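Local coordinates for nicotinamide-nucleotide adenylyltransferase NadR family / Ribosylnicotinamide kinase (Lactococcus lactis subsp. cremoris, PDB 6GYE), which probably phosphorylates nicotinamide riboside in its kinase part and adenylylates nicotinamide mononucleotide on the way to NAD+, at residues I153-S156 against A157-R161; N163-E166 against H167-H170. All coordinates share one frame; numbering follows the deposited sequence.

Contact 1 (I153-S156 against A157-R161). With SO4 (sulfate ion), chain H.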
ATOM      1  N   ILE A 153      21.363  -1.682   5.498  1.00 62.46           N
ATOM      2  CA  ILE A 153      20.091  -0.994   5.339  1.00 62.26           C
ATOM      3  C   ILE A 153      19.661  -0.984   3.875  1.00 70.91           C
ATOM      4  O   ILE A 153      18.499  -1.278   3.554  1.00 66.01           O
ATOM      5  CB  ILE A 153      20.183   0.410   5.954  1.00 63.11           C
ATOM      6  CG1 ILE A 153      20.328   0.221   7.462  1.00 60.95           C
ATOM      7  CG2 ILE A 153      18.942   1.279   5.607  1.00 56.10           C
ATOM      8  CD1 ILE A 153      20.304   1.481   8.200  1.00 70.24           C
ATOM      9  N   SER A 154      20.588  -0.684   2.966  1.00 73.17           N
ATOM     10  CA  SER A 154      20.262  -0.674   1.543  1.00 69.70           C
ATOM     11  C   SER A 154      19.876  -2.058   1.040  1.00 63.42           C
ATOM     12  O   SER A 154      18.921  -2.202   0.270  1.00 70.11           O
ATOM     13  CB  SER A 154      21.452  -0.141   0.753  1.00 66.55           C
ATOM     14  OG  SER A 154      21.386   1.271   0.769  1.00 88.63           O
ATOM     15  N   LEU A 155      20.615  -3.084   1.456  1.00 60.70           N
ATOM     16  CA  LEU A 155      20.294  -4.448   1.045  1.00 65.72           C
ATOM     17  C   LEU A 155      18.918  -4.868   1.555  1.00 74.97           C
ATOM     18  O   LEU A 155      18.174  -5.562   0.848  1.00 72.06           O
ATOM     19  CB  LEU A 155      21.369  -5.409   1.535  1.00 61.07           C
ATOM     20  CG  LEU A 155      21.175  -6.856   1.070  1.00 73.42           C
ATOM     21  CD1 LEU A 155      21.214  -6.903  -0.452  1.00 69.65           C
ATOM     22  CD2 LEU A 155      22.282  -7.758   1.629  1.00 65.47           C
ATOM     23  N   SER A 156      18.588  -4.507   2.805  1.00 69.24           N
ATOM     24  CA  SER A 156      17.263  -4.793   3.341  1.00 67.66           C
ATOM     25  C   SER A 156      16.195  -4.124   2.497  1.00 62.90           C
ATOM     26  O   SER A 156      15.194  -4.749   2.134  1.00 64.68           O
ATOM     27  CB  SER A 156      17.157  -4.334   4.798  1.00 63.43           C
ATOM     28  OG  SER A 156      17.867  -5.225   5.637  1.00 66.17           O
ATOM     29  N   ALA A 157      16.407  -2.852   2.148  1.00 65.22           N
ATOM     30  CA  ALA A 157      15.442  -2.158   1.299  1.00 64.60           C
ATOM     31  C   ALA A 157      15.285  -2.869  -0.040  1.00 67.28           C
ATOM     32  O   ALA A 157      14.162  -3.068  -0.519  1.00 67.36           O
ATOM     33  CB  ALA A 157      15.872  -0.708   1.094  1.00 58.66           C
ATOM     34  N   THR A 158      16.398  -3.302  -0.631  1.00 61.94           N
ATOM     35  CA  THR A 158      16.340  -4.011  -1.906  1.00 69.27           C
ATOM     36  C   THR A 158      15.591  -5.336  -1.771  1.00 70.37           C
ATOM     37  O   THR A 158      14.769  -5.686  -2.627  1.00 72.79           O
ATOM     38  CB  THR A 158      17.768  -4.237  -2.420  1.00 70.34           C
ATOM     39  OG1 THR A 158      18.283  -2.996  -2.912  1.00 71.75           O
ATOM     40  CG2 THR A 158      17.795  -5.261  -3.544  1.00 56.76           C
ATOM     41  N   GLN A 159      15.844  -6.074  -0.687  1.00 65.38           N
ATOM     42  CA  GLN A 159      15.160  -7.345  -0.469  1.00 62.03           C
ATOM     43  C   GLN A 159      13.671  -7.141  -0.244  1.00 59.84           C
ATOM     44  O   GLN A 159      12.853  -7.940  -0.707  1.00 65.08           O
ATOM     45  CB  GLN A 159      15.808  -8.082   0.709  1.00 65.27           C
ATOM     46  CG  GLN A 159      17.253  -8.549   0.396  1.00 66.83           C
ATOM     47  CD  GLN A 159      18.039  -9.039   1.614  1.00 75.69           C
ATOM     48  OE1 GLN A 159      17.616  -8.873   2.751  1.00 77.10           O
ATOM     49  NE2 GLN A 159      19.217  -9.613   1.366  1.00 87.52           N
ATOM     50  N   ILE A 160      13.299  -6.076   0.463  1.00 61.81           N
ATOM     51  CA  ILE A 160      11.887  -5.801   0.715  1.00 61.52           C
ATOM     52  C   ILE A 160      11.159  -5.520  -0.593  1.00 65.21           C
ATOM     53  O   ILE A 160      10.080  -6.065  -0.854  1.00 60.87           O
ATOM     54  CB  ILE A 160      11.756  -4.638   1.712  1.00 57.72           C
ATOM     55  CG1 ILE A 160      12.190  -5.111   3.095  1.00 58.02           C
ATOM     56  CG2 ILE A 160      10.347  -4.078   1.744  1.00 44.82           C
ATOM     57  CD1 ILE A 160      12.253  -4.010   4.107  1.00 49.45           C
ATOM     58  N   ARG A 161      11.756  -4.683  -1.447  1.00 65.79           N
ATOM     59  CA  ARG A 161      11.137  -4.360  -2.726  1.00 60.94           C
ATOM     60  C   ARG A 161      11.039  -5.582  -3.633  1.00 63.19           C
ATOM     61  O   ARG A 161      10.071  -5.710  -4.386  1.00 71.25           O
ATOM     62  CB  ARG A 161      11.922  -3.243  -3.417  1.00 63.93           C
ATOM     63  CG  ARG A 161      11.762  -1.871  -2.753  1.00 59.33           C
ATOM     64  CD  ARG A 161      12.394  -0.762  -3.583  1.00 57.67           C
ATOM     65  NE  ARG A 161      13.835  -0.903  -3.664  1.00 64.17           N
ATOM     66  CZ  ARG A 161      14.680  -0.299  -2.836  1.00 73.20           C
ATOM     67  NH1 ARG A 161      14.211   0.496  -1.888  1.00 76.68           N
ATOM     68  NH2 ARG A 161      15.987  -0.491  -2.947  1.00 79.41           N
TER
HETATM   69  S   SO4 H 406      15.843  -1.949  -6.440  1.00185.21           S
HETATM   70  O1  SO4 H 406      15.314  -3.111  -5.734  1.00186.35           O
HETATM   71  O2  SO4 H 406      14.763  -0.990  -6.658  1.00185.70           O
HETATM   72  O3  SO4 H 406      16.901  -1.337  -5.642  1.00185.09           O
HETATM   73  O4  SO4 H 406      16.391  -2.367  -7.726  1.00187.07           O

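Contact 2 (N163-E166 against H167-H170)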
ATOM      1  N   ASN A 163      10.747  -8.835  -2.561  1.00 68.66           N
ATOM      2  CA  ASN A 163       9.835  -9.826  -1.991  1.00 56.49           C
ATOM      3  C   ASN A 163       9.328  -9.320  -0.651  1.00 60.98           C
ATOM      4  O   ASN A 163       9.811  -9.732   0.413  1.00 60.73           O
ATOM      5  CB  ASN A 163      10.534 -11.178  -1.841  1.00 66.06           C
ATOM      6  CG  ASN A 163       9.580 -12.299  -1.469  1.00 74.24           C
ATOM      7  OD1 ASN A 163       8.407 -12.070  -1.166  1.00 78.75           O
ATOM      8  ND2 ASN A 163      10.094 -13.526  -1.470  1.00 81.94           N
ATOM      9  N   PRO A 164       8.319  -8.439  -0.664  1.00 57.10           N
ATOM     10  CA  PRO A 164       7.822  -7.874   0.601  1.00 52.20           C
ATOM     11  C   PRO A 164       7.282  -8.929   1.533  1.00 54.66           C
ATOM     12  O   PRO A 164       7.450  -8.816   2.752  1.00 52.70           O
ATOM     13  CB  PRO A 164       6.704  -6.920   0.160  1.00 47.06           C
ATOM     14  CG  PRO A 164       6.894  -6.713  -1.269  1.00 57.48           C
ATOM     15  CD  PRO A 164       7.597  -7.911  -1.831  1.00 56.57           C
ATOM     16  N   GLN A 165       6.667  -9.976   0.988  1.00 53.90           N
ATOM     17  CA  GLN A 165       6.015 -10.965   1.830  1.00 54.64           C
ATOM     18  C   GLN A 165       7.024 -11.696   2.715  1.00 57.09           C
ATOM     19  O   GLN A 165       6.702 -12.067   3.849  1.00 63.25           O
ATOM     20  CB  GLN A 165       5.211 -11.922   0.947  1.00 52.04           C
ATOM     21  CG  GLN A 165       3.833 -11.372   0.486  1.00 51.73           C
ATOM     22  CD  GLN A 165       3.899 -10.028  -0.277  1.00 56.27           C
ATOM     23  OE1 GLN A 165       4.680  -9.871  -1.209  1.00 68.55           O
ATOM     24  NE2 GLN A 165       3.051  -9.071   0.111  1.00 49.92           N
ATOM     25  N   GLU A 166       8.254 -11.861   2.240  1.00 56.16           N
ATOM     26  CA  GLU A 166       9.320 -12.483   3.018  1.00 52.14           C
ATOM     27  C   GLU A 166       9.892 -11.579   4.104  1.00 56.65           C
ATOM     28  O   GLU A 166      10.560 -12.073   5.016  1.00 58.19           O
ATOM     29  CB  GLU A 166      10.471 -12.895   2.098  1.00 53.98           C
ATOM     30  CG  GLU A 166      10.568 -14.383   1.836  1.00 88.28           C
ATOM     31  CD  GLU A 166      10.832 -15.191   3.100  1.00105.72           C
ATOM     32  OE1 GLU A 166      11.840 -14.925   3.791  1.00108.24           O
ATOM     33  OE2 GLU A 166      10.016 -16.088   3.408  1.00114.53           O
ATOM     34  N   HIS A 167       9.716 -10.268   3.997  1.00 55.52           N
ATOM     35  CA  HIS A 167      10.345  -9.327   4.916  1.00 54.10           C
ATOM     36  C   HIS A 167       9.312  -8.429   5.587  1.00 51.05           C
ATOM     37  O   HIS A 167       9.647  -7.382   6.153  1.00 52.21           O
ATOM     38  CB  HIS A 167      11.419  -8.539   4.162  1.00 48.98           C
ATOM     39  CG  HIS A 167      12.438  -9.427   3.504  1.00 53.19           C
ATOM     40  ND1 HIS A 167      13.478 -10.003   4.201  1.00 60.46           N
ATOM     41  CD2 HIS A 167      12.551  -9.880   2.228  1.00 59.06           C
ATOM     42  CE1 HIS A 167      14.207 -10.744   3.380  1.00 61.10           C
ATOM     43  NE2 HIS A 167      13.662 -10.693   2.178  1.00 59.46           N
ATOM     44  N   TRP A 168       8.066  -8.895   5.602  1.00 49.51           N
ATOM     45  CA  TRP A 168       6.922  -8.076   5.967  1.00 49.89           C
ATOM     46  C   TRP A 168       7.083  -7.410   7.327  1.00 55.77           C
ATOM     47  O   TRP A 168       6.798  -6.214   7.478  1.00 53.05           O
ATOM     48  CB  TRP A 168       5.687  -8.963   5.947  1.00 46.67           C
ATOM     49  CG  TRP A 168       4.418  -8.267   6.109  1.00 43.05           C
ATOM     50  CD1 TRP A 168       3.649  -8.175   7.247  1.00 43.20           C
ATOM     51  CD2 TRP A 168       3.745  -7.521   5.094  1.00 45.56           C
ATOM     52  NE1 TRP A 168       2.510  -7.423   6.979  1.00 47.41           N
ATOM     53  CE2 TRP A 168       2.549  -7.012   5.667  1.00 42.38           C
ATOM     54  CE3 TRP A 168       4.034  -7.241   3.750  1.00 42.70           C
ATOM     55  CZ2 TRP A 168       1.640  -6.243   4.935  1.00 53.56           C
ATOM     56  CZ3 TRP A 168       3.138  -6.472   3.026  1.00 48.34           C
ATOM     57  CH2 TRP A 168       1.950  -5.987   3.618  1.00 54.37           C
ATOM     58  N   THR A 169       7.494  -8.176   8.347  1.00 44.37           N
ATOM     59  CA  THR A 169       7.489  -7.622   9.696  1.00 49.75           C
ATOM     60  C   THR A 169       8.458  -6.452   9.854  1.00 55.41           C
ATOM     61  O   THR A 169       8.296  -5.658  10.780  1.00 57.16           O
ATOM     62  CB  THR A 169       7.806  -8.699  10.742  1.00 51.49           C
ATOM     63  OG1 THR A 169       9.096  -9.259  10.486  1.00 49.65           O
ATOM     64  CG2 THR A 169       6.752  -9.793  10.759  1.00 44.40           C
ATOM     65  N   HIS A 170       9.431  -6.305   8.959  1.00 52.55           N
ATOM     66  CA  HIS A 170      10.384  -5.208   9.043  1.00 50.45           C
ATOM     67  C   HIS A 170       9.937  -3.957   8.315  1.00 50.85           C
ATOM     68  O   HIS A 170      10.540  -2.902   8.527  1.00 55.79           O
ATOM     69  CB  HIS A 170      11.751  -5.654   8.504  1.00 45.73           C
ATOM     70  CG  HIS A 170      12.361  -6.757   9.308  1.00 53.73           C
ATOM     71  ND1 HIS A 170      13.243  -7.670   8.778  1.00 62.52           N
ATOM     72  CD2 HIS A 170      12.182  -7.117  10.600  1.00 57.03           C
ATOM     73  CE1 HIS A 170      13.592  -8.535   9.713  1.00 59.21           C
ATOM     74  NE2 HIS A 170      12.963  -8.220  10.830  1.00 57.90           N
TER

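Contact 1 (I153-S156 against A157-R161)
Leu-155 and Gln-159, one turn apart on helix 151-162, meet where the amide of the glutamine comes up against the branch point of the leucine: Gln-159 NE2 is 3.4 Å from Leu-155 CG. Leucine CG swings away from its own backbone N (chi1 -176°), which carries the isobutyl end along the helix surface to the amide. Gln-159 NE2 also nears both methyls, while its CG lies over the Leu-155 carbonyl oxygen. This is the loose flank, with Leu-155 and Ser-154 exposed.

The other side is the covered one. Ile-153, Ala-157 and Ile-160 are buried, with Ile-160 against Pro-25; its CG1 lies 3.2 Å from Ser-156 O, an oxygen that also accepts Ile-160 N at 2.9 Å. Regular i to i+4 bonds, such as Thr-158 N to Ser-154 O (2.9 Å), hold the turns, and Ser-156 OG is satisfied by Asp-152 O.

At the helix's C-terminal part, Arg-161 bends at chi3 (-66°). Ala-157 O lies 3.6 Å from the guanidinium plane, over its centre, and the edge of the guanidinium holds a sulfate. NH2 donates to sulfate O3 at 3.0 Å, whereas NE makes two weak bonds, to O1 and O2. Thr-158 OG1 stands 3.5 Å from the same O3, a weak contact at most. Ser-156, Thr-158 and Arg-161 fit the SxTxxR signature of nucleotidyltransferases, whose relatives use it to hold ATP phosphates, so the sulfate may mimic one.

The helix follows strand 142-147, at the border of the five-stranded parallel sheet. It packs through Ile-153 on His-30 and Gln-33 of helix 28-40, while His-27 bonds to Ile-153 O and Arg-161 NH1 to Ala-24 O in the loop after strand 15-21.

Contact 2 (N163-E166 against H167-H170)
His-167 folds back over the residue before it, at the turn by which the chain leaves helix 151-162. Its CG is anti to the carbonyl carbon (chi1 -56°), which turns the ring back over the Glu-166 peptide. CB is held close to that peptide by the chain itself, and the non-bonded contacts begin at the ring, where Glu-166 C lies over one face, 3.4 Å from CG. Beyond, the ring divides: ND1 passes 3.7 Å from Glu-166 O, while CD2 points its edge at Asn-163 O, 3.3 Å away and near the ring plane. NE2, at the tip, is 3.9 Å from Glu-166 CB, the methylene that makes a CH-pi contact over the ring face, 29° off the normal.

The backbone closes the turn through His-167 N to Pro-164 O, a 3.0 Å bond in which the donor sits well above the carbonyl plane rather than on a lone pair. A glycine in place of His-167 would probably strip Glu-166 CB of its CH-pi partner and open a gap beside Asn-163 O.

On the side of the buried Trp-168, the Gln-165 amide lies obliquely to the indole ring, their planes 38° apart, with NE2 3.9 Å from CZ3. Both polar ends are engaged: Gln-165 NE2 bonds to Gly-254 O and Phe-179 O, and Trp-168 NE1 to Asn-252 O.

Chemically, the two sides differ. The amide and the indole are fixed by carbonyls next to the kinase sheet, whereas the histidine depends on packing and a carbonyl at its edge; the carboxylate of Glu-166, not in contact with NE2, could still modestly favour a protonated ring.

Read from the N terminus, the two contacts come in series, and neither encloses the other. Contact 1 spans successive turns of helix 151-162, reached from the last strand of the five-stranded parallel sheet. Contact 2 opens just past that helix, where Asn-163 leaves helical geometry, and closes a short turn leading into the 3-10 segment 168-170 on the way to helix 176-179. Their centres are 10 Å apart, and they touch through His-167, which packs on Gln-159 and Ile-160. Contact 1 thus belongs to the nucleotidyltransferase-like half, while contact 2 reaches, through Gln-165 and Trp-168, the P-loop half with its four-stranded sheet.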